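Local coordinates for PHD-type domain-containing protein (Chaetomium thermophilum, PDB 6VHF), which is the fungal Cfp1 subunit of the H3K4 methyltransferase complex COMPASS, seen here as its zinc-binding, RbBP5-interacting domain, at residues L20-I24 with L156-I160; Q23-C27 with A69-S73; R40-A44 with P124-M129. All coordinates share one frame. Residue numbers count along the deposited sequence, not the author numbering.

Interaction 1 of 3, residues L20-I24 with L156-I160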
ATOM      1  N   LEU A  20       6.737  -3.831  -8.418  1.00 36.11           N
ATOM      2  CA  LEU A  20       5.600  -2.933  -8.264  1.00 39.27           C
ATOM      3  C   LEU A  20       4.305  -3.716  -8.124  1.00 38.92           C
ATOM      4  O   LEU A  20       3.436  -3.328  -7.339  1.00 35.17           O
ATOM      5  CB  LEU A  20       5.515  -1.965  -9.443  1.00 38.23           C
ATOM      6  CG  LEU A  20       6.667  -0.957  -9.573  1.00 44.33           C
ATOM      7  CD1 LEU A  20       6.656  -0.298 -10.957  1.00 42.21           C
ATOM      8  CD2 LEU A  20       6.563   0.093  -8.477  1.00 43.27           C
ATOM      9  N   SER A  21       4.162  -4.826  -8.870  1.00 36.64           N
ATOM     10  CA  SER A  21       2.957  -5.642  -8.753  1.00 40.03           C
ATOM     11  C   SER A  21       2.861  -6.302  -7.382  1.00 43.82           C
ATOM     12  O   SER A  21       1.768  -6.367  -6.794  1.00 41.00           O
ATOM     13  CB  SER A  21       2.916  -6.690  -9.854  1.00 34.59           C
ATOM     14  OG  SER A  21       2.815  -6.027 -11.091  1.00 39.73           O
ATOM     15  N   GLU A  22       3.994  -6.786  -6.858  1.00 40.04           N
ATOM     16  CA  GLU A  22       4.021  -7.324  -5.502  1.00 42.05           C
ATOM     17  C   GLU A  22       3.700  -6.245  -4.468  1.00 43.85           C
ATOM     18  O   GLU A  22       3.008  -6.507  -3.477  1.00 40.80           O
ATOM     19  CB  GLU A  22       5.382  -7.961  -5.231  1.00 46.64           C
ATOM     20  CG  GLU A  22       5.603  -9.263  -6.008  1.00 48.84           C
ATOM     21  CD  GLU A  22       7.072  -9.545  -6.334  1.00 58.60           C
ATOM     22  OE1 GLU A  22       7.320 -10.319  -7.286  1.00 60.25           O
ATOM     23  OE2 GLU A  22       7.980  -9.002  -5.648  1.00 58.42           O
ATOM     24  N   GLN A  23       4.173  -5.016  -4.685  1.00 42.33           N
ATOM     25  CA  GLN A  23       3.794  -3.950  -3.759  1.00 42.30           C
ATOM     26  C   GLN A  23       2.287  -3.672  -3.810  1.00 43.03           C
ATOM     27  O   GLN A  23       1.666  -3.363  -2.780  1.00 40.31           O
ATOM     28  CB  GLN A  23       4.589  -2.679  -4.060  1.00 37.57           C
ATOM     29  CG  GLN A  23       4.440  -1.561  -3.009  1.00 45.79           C
ATOM     30  CD  GLN A  23       4.828  -2.000  -1.591  1.00 50.09           C
ATOM     31  OE1 GLN A  23       5.444  -3.042  -1.398  1.00 51.96           O
ATOM     32  NE2 GLN A  23       4.453  -1.203  -0.598  1.00 56.58           N
ATOM     33  N   ILE A  24       1.679  -3.765  -4.995  1.00 40.06           N
ATOM     34  CA  ILE A  24       0.242  -3.536  -5.087  1.00 38.28           C
ATOM     35  C   ILE A  24      -0.512  -4.630  -4.346  1.00 40.89           C
ATOM     36  O   ILE A  24      -1.491  -4.350  -3.635  1.00 40.62           O
ATOM     37  CB  ILE A  24      -0.195  -3.430  -6.555  1.00 35.77           C
ATOM     38  CG1 ILE A  24       0.174  -2.047  -7.122  1.00 39.24           C
ATOM     39  CG2 ILE A  24      -1.682  -3.711  -6.689  1.00 38.94           C
ATOM     40  CD1 ILE A  24      -0.013  -1.883  -8.647  1.00 31.80           C
ATOM     41  N   LEU A 156       1.343   3.240  -8.004  1.00 39.84           N
ATOM     42  CA  LEU A 156       2.142   2.090  -8.406  1.00 39.71           C
ATOM     43  C   LEU A 156       1.729   1.573  -9.778  1.00 40.08           C
ATOM     44  O   LEU A 156       2.584   1.171 -10.570  1.00 34.67           O
ATOM     45  CB  LEU A 156       2.012   0.977  -7.366  1.00 42.72           C
ATOM     46  CG  LEU A 156       2.568   1.269  -5.976  1.00 46.28           C
ATOM     47  CD1 LEU A 156       1.919   0.341  -4.917  1.00 44.49           C
ATOM     48  CD2 LEU A 156       4.069   1.160  -5.962  1.00 39.85           C
ATOM     49  N   ALA A 157       0.416   1.542 -10.067  1.00 35.72           N
ATOM     50  CA  ALA A 157      -0.029   1.098 -11.387  1.00 37.32           C
ATOM     51  C   ALA A 157       0.390   2.085 -12.470  1.00 39.18           C
ATOM     52  O   ALA A 157       0.757   1.676 -13.574  1.00 40.32           O
ATOM     53  CB  ALA A 157      -1.548   0.883 -11.412  1.00 34.17           C
ATOM     54  N   LEU A 158       0.327   3.388 -12.178  1.00 37.23           N
ATOM     55  CA  LEU A 158       0.860   4.395 -13.092  1.00 40.95           C
ATOM     56  C   LEU A 158       2.333   4.133 -13.401  1.00 42.85           C
ATOM     57  O   LEU A 158       2.746   4.146 -14.568  1.00 42.85           O
ATOM     58  CB  LEU A 158       0.689   5.782 -12.480  1.00 41.13           C
ATOM     59  CG  LEU A 158       1.096   7.033 -13.258  1.00 44.46           C
ATOM     60  CD1 LEU A 158       0.160   8.158 -12.844  1.00 40.33           C
ATOM     61  CD2 LEU A 158       2.563   7.426 -13.003  1.00 45.26           C
ATOM     62  N   GLN A 159       3.139   3.900 -12.360  1.00 40.68           N
ATOM     63  CA  GLN A 159       4.547   3.566 -12.557  1.00 45.45           C
ATOM     64  C   GLN A 159       4.719   2.362 -13.479  1.00 43.72           C
ATOM     65  O   GLN A 159       5.588   2.366 -14.353  1.00 35.08           O
ATOM     66  CB  GLN A 159       5.224   3.301 -11.213  1.00 44.66           C
ATOM     67  CG  GLN A 159       5.292   4.521 -10.299  1.00 52.90           C
ATOM     68  CD  GLN A 159       6.330   5.551 -10.754  1.00 59.81           C
ATOM     69  OE1 GLN A 159       7.498   5.488 -10.365  1.00 62.47           O
ATOM     70  NE2 GLN A 159       5.900   6.507 -11.576  1.00 54.61           N
ATOM     71  N   ILE A 160       3.899   1.320 -13.311  1.00 38.60           N
ATOM     72  CA  ILE A 160       4.029   0.175 -14.209  1.00 42.26           C
ATOM     73  C   ILE A 160       3.799   0.610 -15.653  1.00 43.82           C
ATOM     74  O   ILE A 160       4.544   0.219 -16.565  1.00 40.56           O
ATOM     75  CB  ILE A 160       3.075  -0.960 -13.790  1.00 35.78           C
ATOM     76  CG1 ILE A 160       3.644  -1.742 -12.603  1.00 40.29           C
ATOM     77  CG2 ILE A 160       2.801  -1.901 -14.963  1.00 35.39           C
ATOM     78  CD1 ILE A 160       2.559  -2.602 -11.827  1.00 33.66           C
TER

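Interaction 2 of 3, residues Q23-C27 with A69-S73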
ATOM      1  N   GLN A  23       4.173  -5.016  -4.685  1.00 42.33           N
ATOM      2  CA  GLN A  23       3.794  -3.950  -3.759  1.00 42.30           C
ATOM      3  C   GLN A  23       2.287  -3.672  -3.810  1.00 43.03           C
ATOM      4  O   GLN A  23       1.666  -3.363  -2.780  1.00 40.31           O
ATOM      5  CB  GLN A  23       4.589  -2.679  -4.060  1.00 37.57           C
ATOM      6  CG  GLN A  23       4.440  -1.561  -3.009  1.00 45.79           C
ATOM      7  CD  GLN A  23       4.828  -2.000  -1.591  1.00 50.09           C
ATOM      8  OE1 GLN A  23       5.444  -3.042  -1.398  1.00 51.96           O
ATOM      9  NE2 GLN A  23       4.453  -1.203  -0.598  1.00 56.58           N
ATOM     10  N   ILE A  24       1.679  -3.765  -4.995  1.00 40.06           N
ATOM     11  CA  ILE A  24       0.242  -3.536  -5.087  1.00 38.28           C
ATOM     12  C   ILE A  24      -0.512  -4.630  -4.346  1.00 40.89           C
ATOM     13  O   ILE A  24      -1.491  -4.350  -3.635  1.00 40.62           O
ATOM     14  CB  ILE A  24      -0.195  -3.430  -6.555  1.00 35.77           C
ATOM     15  CG1 ILE A  24       0.174  -2.047  -7.122  1.00 39.24           C
ATOM     16  CG2 ILE A  24      -1.682  -3.711  -6.689  1.00 38.94           C
ATOM     17  CD1 ILE A  24      -0.013  -1.883  -8.647  1.00 31.80           C
ATOM     18  N   ALA A  25      -0.068  -5.885  -4.494  1.00 39.21           N
ATOM     19  CA  ALA A  25      -0.637  -6.985  -3.717  1.00 42.81           C
ATOM     20  C   ALA A  25      -0.551  -6.708  -2.219  1.00 43.67           C
ATOM     21  O   ALA A  25      -1.538  -6.889  -1.481  1.00 43.81           O
ATOM     22  CB  ALA A  25       0.075  -8.297  -4.053  1.00 37.42           C
ATOM     23  N   LEU A  26       0.619  -6.263  -1.750  1.00 40.96           N
ATOM     24  CA  LEU A  26       0.744  -5.895  -0.343  1.00 45.61           C
ATOM     25  C   LEU A  26      -0.296  -4.850   0.030  1.00 43.48           C
ATOM     26  O   LEU A  26      -0.921  -4.951   1.087  1.00 42.05           O
ATOM     27  CB  LEU A  26       2.153  -5.384  -0.038  1.00 43.48           C
ATOM     28  CG  LEU A  26       2.386  -4.872   1.384  1.00 48.68           C
ATOM     29  CD1 LEU A  26       1.872  -5.887   2.420  1.00 50.43           C
ATOM     30  CD2 LEU A  26       3.847  -4.540   1.646  1.00 49.37           C
ATOM     31  N   CYS A  27      -0.520  -3.868  -0.856  1.00 41.17           N
ATOM     32  CA  CYS A  27      -1.467  -2.790  -0.604  1.00 41.65           C
ATOM     33  C   CYS A  27      -2.895  -3.312  -0.481  1.00 43.61           C
ATOM     34  O   CYS A  27      -3.670  -2.835   0.362  1.00 37.85           O
ATOM     35  CB  CYS A  27      -1.381  -1.750  -1.723  1.00 39.25           C
ATOM     36  SG  CYS A  27       0.016  -0.584  -1.594  1.00 49.98           S
ATOM     37  N   ALA A  69       4.389   0.164   4.957  1.00 64.72           N
ATOM     38  CA  ALA A  69       4.036  -0.223   3.594  1.00 60.25           C
ATOM     39  C   ALA A  69       3.900   1.010   2.706  1.00 60.43           C
ATOM     40  O   ALA A  69       4.362   1.015   1.558  1.00 60.25           O
ATOM     41  CB  ALA A  69       2.748  -1.046   3.594  1.00 52.73           C
ATOM     42  N   HIS A  70       3.306   2.080   3.238  1.00 59.54           N
ATOM     43  CA  HIS A  70       3.173   3.317   2.472  1.00 61.61           C
ATOM     44  C   HIS A  70       4.533   3.920   2.140  1.00 63.72           C
ATOM     45  O   HIS A  70       4.707   4.520   1.071  1.00 63.92           O
ATOM     46  CB  HIS A  70       2.332   4.326   3.244  1.00 54.43           C
ATOM     47  CG  HIS A  70       2.230   5.663   2.574  1.00 60.39           C
ATOM     48  ND1 HIS A  70       1.758   5.820   1.288  1.00 59.49           N
ATOM     49  CD2 HIS A  70       2.557   6.905   3.006  1.00 59.81           C
ATOM     50  CE1 HIS A  70       1.791   7.100   0.959  1.00 58.28           C
ATOM     51  NE2 HIS A  70       2.274   7.779   1.983  1.00 60.43           N
ATOM     52  N   GLN A  71       5.502   3.806   3.049  1.00 63.31           N
ATOM     53  CA  GLN A  71       6.802   4.400   2.763  1.00 66.30           C
ATOM     54  C   GLN A  71       7.514   3.618   1.670  1.00 65.36           C
ATOM     55  O   GLN A  71       8.126   4.211   0.774  1.00 66.08           O
ATOM     56  CB  GLN A  71       7.649   4.465   4.035  1.00 68.99           C
ATOM     57  CG  GLN A  71       8.858   5.389   3.916  1.00 73.20           C
ATOM     58  CD  GLN A  71       8.478   6.866   3.877  1.00 77.74           C
ATOM     59  OE1 GLN A  71       7.482   7.282   4.477  1.00 81.92           O
ATOM     60  NE2 GLN A  71       9.270   7.665   3.162  1.00 76.92           N
ATOM     61  N   PHE A  72       7.417   2.285   1.716  1.00 63.25           N
ATOM     62  CA  PHE A  72       7.983   1.451   0.663  1.00 63.93           C
ATOM     63  C   PHE A  72       7.364   1.759  -0.695  1.00 64.74           C
ATOM     64  O   PHE A  72       8.048   1.662  -1.723  1.00 63.64           O
ATOM     65  CB  PHE A  72       7.788  -0.023   1.008  1.00 63.60           C
ATOM     66  CG  PHE A  72       8.722  -0.936   0.283  1.00 67.33           C
ATOM     67  CD1 PHE A  72       9.993  -0.509  -0.064  1.00 70.61           C
ATOM     68  CD2 PHE A  72       8.334  -2.219  -0.062  1.00 68.09           C
ATOM     69  CE1 PHE A  72      10.866  -1.349  -0.737  1.00 72.34           C
ATOM     70  CE2 PHE A  72       9.199  -3.067  -0.736  1.00 69.83           C
ATOM     71  CZ  PHE A  72      10.467  -2.630  -1.077  1.00 73.79           C
ATOM     72  N   SER A  73       6.075   2.125  -0.725  1.00 62.51           N
ATOM     73  CA  SER A  73       5.458   2.528  -1.986  1.00 61.84           C
ATOM     74  C   SER A  73       6.115   3.784  -2.525  1.00 65.52           C
ATOM     75  O   SER A  73       6.392   3.879  -3.729  1.00 62.35           O
ATOM     76  CB  SER A  73       3.959   2.758  -1.820  1.00 55.05           C
ATOM     77  OG  SER A  73       3.285   1.537  -1.581  1.00 59.00           O
TER

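Interaction 3 of 3, residues R40-A44 with P124-M129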
ATOM      1  N   ARG A  40     -13.667  -5.182  13.625  1.00 42.17           N
ATOM      2  CA  ARG A  40     -13.428  -5.503  15.026  1.00 41.15           C
ATOM      3  C   ARG A  40     -13.834  -4.349  15.923  1.00 39.99           C
ATOM      4  O   ARG A  40     -14.278  -4.567  17.057  1.00 41.76           O
ATOM      5  CB  ARG A  40     -11.954  -5.852  15.248  1.00 41.86           C
ATOM      6  CG  ARG A  40     -11.536  -7.194  14.691  1.00 41.67           C
ATOM      7  CD  ARG A  40     -10.061  -7.476  15.024  1.00 44.34           C
ATOM      8  NE  ARG A  40      -9.786  -7.255  16.438  1.00 50.15           N
ATOM      9  CZ  ARG A  40      -9.996  -8.171  17.382  1.00 52.07           C
ATOM     10  NH1 ARG A  40     -10.453  -9.378  17.043  1.00 49.87           N
ATOM     11  NH2 ARG A  40      -9.732  -7.886  18.656  1.00 47.62           N
ATOM     12  N   ARG A  41     -13.712  -3.124  15.416  1.00 39.46           N
ATOM     13  CA  ARG A  41     -14.178  -1.951  16.137  1.00 40.54           C
ATOM     14  C   ARG A  41     -15.695  -1.951  16.238  1.00 42.53           C
ATOM     15  O   ARG A  41     -16.254  -1.730  17.314  1.00 41.03           O
ATOM     16  CB  ARG A  41     -13.676  -0.683  15.438  1.00 42.65           C
ATOM     17  CG  ARG A  41     -14.118   0.595  16.141  1.00 46.86           C
ATOM     18  CD  ARG A  41     -13.897   1.861  15.311  1.00 49.83           C
ATOM     19  NE  ARG A  41     -14.411   3.008  16.050  1.00 48.00           N
ATOM     20  CZ  ARG A  41     -15.609   3.556  15.872  1.00 48.41           C
ATOM     21  NH1 ARG A  41     -16.427   3.099  14.930  1.00 50.58           N
ATOM     22  NH2 ARG A  41     -15.987   4.580  16.637  1.00 49.09           N
ATOM     23  N   GLU A  42     -16.381  -2.232  15.130  1.00 43.39           N
ATOM     24  CA  GLU A  42     -17.836  -2.305  15.171  1.00 42.97           C
ATOM     25  C   GLU A  42     -18.303  -3.431  16.090  1.00 42.99           C
ATOM     26  O   GLU A  42     -19.293  -3.271  16.809  1.00 39.09           O
ATOM     27  CB  GLU A  42     -18.394  -2.472  13.754  1.00 43.39           C
ATOM     28  CG  GLU A  42     -19.892  -2.772  13.697  1.00 54.67           C
ATOM     29  CD  GLU A  42     -20.365  -3.311  12.334  1.00 66.42           C
ATOM     30  OE1 GLU A  42     -21.569  -3.677  12.223  1.00 71.98           O
ATOM     31  OE2 GLU A  42     -19.532  -3.391  11.396  1.00 62.87           O
ATOM     32  N   ALA A  43     -17.587  -4.566  16.119  1.00 41.85           N
ATOM     33  CA  ALA A  43     -18.023  -5.639  17.013  1.00 42.78           C
ATOM     34  C   ALA A  43     -17.889  -5.235  18.486  1.00 45.20           C
ATOM     35  O   ALA A  43     -18.782  -5.521  19.298  1.00 40.64           O
ATOM     36  CB  ALA A  43     -17.247  -6.927  16.754  1.00 33.00           C
ATOM     37  N   ALA A  44     -16.771  -4.592  18.854  1.00 43.79           N
ATOM     38  CA  ALA A  44     -16.574  -4.179  20.245  1.00 44.77           C
ATOM     39  C   ALA A  44     -17.649  -3.190  20.690  1.00 45.21           C
ATOM     40  O   ALA A  44     -18.146  -3.264  21.820  1.00 43.78           O
ATOM     41  CB  ALA A  44     -15.173  -3.580  20.415  1.00 41.11           C
ATOM     42  N   PRO A 124     -10.269 -10.282  24.392  1.00 55.92           N
ATOM     43  CA  PRO A 124      -9.973 -10.497  22.966  1.00 50.52           C
ATOM     44  C   PRO A 124     -10.754  -9.580  22.055  1.00 50.06           C
ATOM     45  O   PRO A 124     -10.325  -9.346  20.916  1.00 49.99           O
ATOM     46  CB  PRO A 124     -10.368 -11.961  22.735  1.00 50.71           C
ATOM     47  CG  PRO A 124     -10.550 -12.557  24.075  1.00 49.36           C
ATOM     48  CD  PRO A 124     -10.917 -11.450  25.008  1.00 51.63           C
ATOM     49  N   ARG A 125     -11.896  -9.054  22.510  1.00 47.40           N
ATOM     50  CA  ARG A 125     -12.684  -8.186  21.646  1.00 47.98           C
ATOM     51  C   ARG A 125     -12.020  -6.833  21.436  1.00 47.98           C
ATOM     52  O   ARG A 125     -12.364  -6.136  20.476  1.00 47.80           O
ATOM     53  CB  ARG A 125     -14.096  -7.988  22.211  1.00 41.61           C
ATOM     54  CG  ARG A 125     -14.907  -9.277  22.332  1.00 43.97           C
ATOM     55  CD  ARG A 125     -16.117  -9.107  23.279  1.00 43.18           C
ATOM     56  NE  ARG A 125     -15.705  -8.729  24.633  1.00 40.03           N
ATOM     57  CZ  ARG A 125     -16.551  -8.509  25.650  1.00 50.32           C
ATOM     58  NH1 ARG A 125     -17.876  -8.609  25.481  1.00 39.73           N
ATOM     59  NH2 ARG A 125     -16.068  -8.173  26.845  1.00 45.91           N
ATOM     60  N   THR A 126     -11.100  -6.437  22.324  1.00 48.20           N
ATOM     61  CA  THR A 126     -10.469  -5.123  22.261  1.00 47.82           C
ATOM     62  C   THR A 126      -8.950  -5.189  22.350  1.00 49.56           C
ATOM     63  O   THR A 126      -8.310  -4.142  22.494  1.00 52.50           O
ATOM     64  CB  THR A 126     -10.990  -4.232  23.389  1.00 55.04           C
ATOM     65  OG1 THR A 126     -10.577  -4.789  24.642  1.00 53.74           O
ATOM     66  CG2 THR A 126     -12.510  -4.136  23.349  1.00 47.56           C
ATOM     67  N   ALA A 127      -8.358  -6.377  22.314  1.00 49.59           N
ATOM     68  CA  ALA A 127      -6.914  -6.495  22.464  1.00 55.49           C
ATOM     69  C   ALA A 127      -6.214  -5.892  21.257  1.00 55.62           C
ATOM     70  O   ALA A 127      -6.559  -6.193  20.112  1.00 51.82           O
ATOM     71  CB  ALA A 127      -6.506  -7.962  22.623  1.00 58.33           C
ATOM     72  N   GLY A 128      -5.216  -5.053  21.514  1.00 53.82           N
ATOM     73  CA  GLY A 128      -4.561  -4.333  20.448  1.00 54.88           C
ATOM     74  C   GLY A 128      -5.310  -3.111  19.981  1.00 56.64           C
ATOM     75  O   GLY A 128      -4.851  -2.434  19.055  1.00 54.76           O
ATOM     76  N   MET A 129      -6.441  -2.799  20.601  1.00 52.43           N
ATOM     77  CA  MET A 129      -7.327  -1.751  20.128  1.00 52.64           C
ATOM     78  C   MET A 129      -7.138  -0.506  20.980  1.00 56.18           C
ATOM     79  O   MET A 129      -6.965  -0.600  22.198  1.00 67.50           O
ATOM     80  CB  MET A 129      -8.780  -2.232  20.173  1.00 51.16           C
ATOM     81  CG  MET A 129      -9.750  -1.436  19.338  1.00 54.72           C
ATOM     82  SD  MET A 129     -11.473  -1.929  19.597  1.00 46.17           S
ATOM     83  CE  MET A 129     -11.549  -3.552  18.844  1.00 46.61           C
TER
HETATM   84  O   HOH W   1     -13.965  -7.023  18.318  1.00 37.30           O

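Interaction 1 of 3, residues L20-I24 with L156-I160
Two long helices pack antiparallel here, their axes 9.6 Å apart at closest approach and crossing at -162°, and the seam between them is almost wholly aliphatic. Leu20 and Leu156, whose CA atoms are 6.1 Å apart, share the mt rotamer; each sends its isobutyl group across, so that CD2 of Leu20 rests 3.7 Å from CD2 of Leu156. Ile24 and Ile160 likewise share mt, extending their CG1-CD1 arms into the gap: CG1 of Ile24 lies 3.5 Å from CB of Leu156, CG1 of Ile160 is 3.7 Å from CB of Leu20, and the two CD1 atoms of Ile24 and Ile160 come within 4.2 Å. Ile24 CD1 also reaches the backbone of helix 141-177, 3.7 Å from Ala157 N, with Ala157 CB 4.2 Å away. Gln23 contributes methylene, its CG 3.7 Å from CD1 of Leu156, while the t,p turn of its chain carries the amide off to hydrogen-bond Ser73. At the edge, Ser21 OG sits 3.5 Å from Ile160 CD1 and hydrogen-bonds Arg17 O back along its own helix. This is the middle of the long pairing of helix 4-46 with helix 141-177; helix 64-77 adds Leu76 against Leu20 and Ser73 against Leu156, making a three-helix core.

Interaction 2 of 3, residues Q23-C27 with A69-S73
Both segments are regular helix, running antiparallel with 152° between their directions and 10.5 Å between their axes at closest approach. The CA atoms pair Gln23 with Ser73 at 6.9 Å and Cys27 with Ala69 at 7.4 Å, one turn further on. Gln23 dominates the interface. Its side chain points across the gap and donates a hydrogen bond from NE2 to Ser73 OG, 3.1 Å long and close to straight at 165°, a polar link between buried residues. Its other amide atom, OE1, lies 3.3 Å from CD2 of the Phe72 ring. Beside this link the packing is looser: Leu26 CD2 meets Ala69 CB at 4.1 Å, and Cys27 SG lies 3.9 Å from Ser73 OG. The small side chains of Ala69 and Ser73 let the glutamine reach in between the two backbones. Helix 141-177 lines the junction of helices 4-46 and 64-77, with Leu156 against Gln23 and Ile153 against Cys27, while on helix 64-77 His70 hydrogen-bonds Asp152 of that third helix.

Interaction 3 of 3, residues R40-A44 with P124-M129
Arg40 opens the contact and makes its main polar link. Its long side chain leaves the helix toward the loop, with chi3 near +50° bending the chain so that NH2 donates a 2.8 Å hydrogen bond to Pro124 O, which lies at the edge of the guanidinium near its plane. The backbone of the same residue takes part too: a water donates to both Arg40 O and Arg125 O, 2.8 Å from each, and so bridges helix and loop. Met129 CE comes within 3.4 Å of Arg40 O as well. Next along, Arg41 starts away from the loop; its backbone N is 4.1 Å from Met129 CE, while its guanidinium hydrogen-bonds Ile56 O through NH2, beside the zinc ligand Cys57. One turn after Arg40, Ala44 fills the apolar part of the interface, with CB 3.9 Å from Met129 CE and 4.0 Å from Thr126 CG2; the same Ala44 CB also packs 3.8 Å from the backbone oxygen Arg125 O. A type II beta turn from Thr126 to Met129, closed by a 3.0 Å hydrogen bond from Met129 N to Thr126 O and with Gly128 at the position where a positive phi is needed, brings the Met129 side chain back beside Thr126, so that both meet Ala44. Met129 immediately precedes the zinc ligand Cys130, and its side chain is about 8 Å from the metal. The contact thus lays the loop between helices 64-77 and 141-177, just ahead of Cys130, against the C-terminal part of helix 4-46, with Gly128 also hydrogen-bonded to Thr61 in the segment ahead of helix 64-77.

In the fold
Helix 4-46 is common to all three contacts. Interactions 1 and 2 begin on overlapping parts of it, share Gln23 and Ile24, and have centres 9 Å apart; Leu156 of interaction 1 touches Ser73 and Cys27 of interaction 2, so the two contacts are continuous, joining helices 4-46, 64-77 and 141-177. Interaction 3 sits near the C-terminal end of helix 4-46, its centre 32 Å from that of interaction 1 and 25 Å from that of interaction 2, beside the zinc site formed by Cys57, Cys130, Cys135 and His138. Along the chain, interaction 3 is nested within interaction 1, whereas interactions 2 and 3 alternate. One long helix therefore connects the bundle to the loops that bind the single zinc ion.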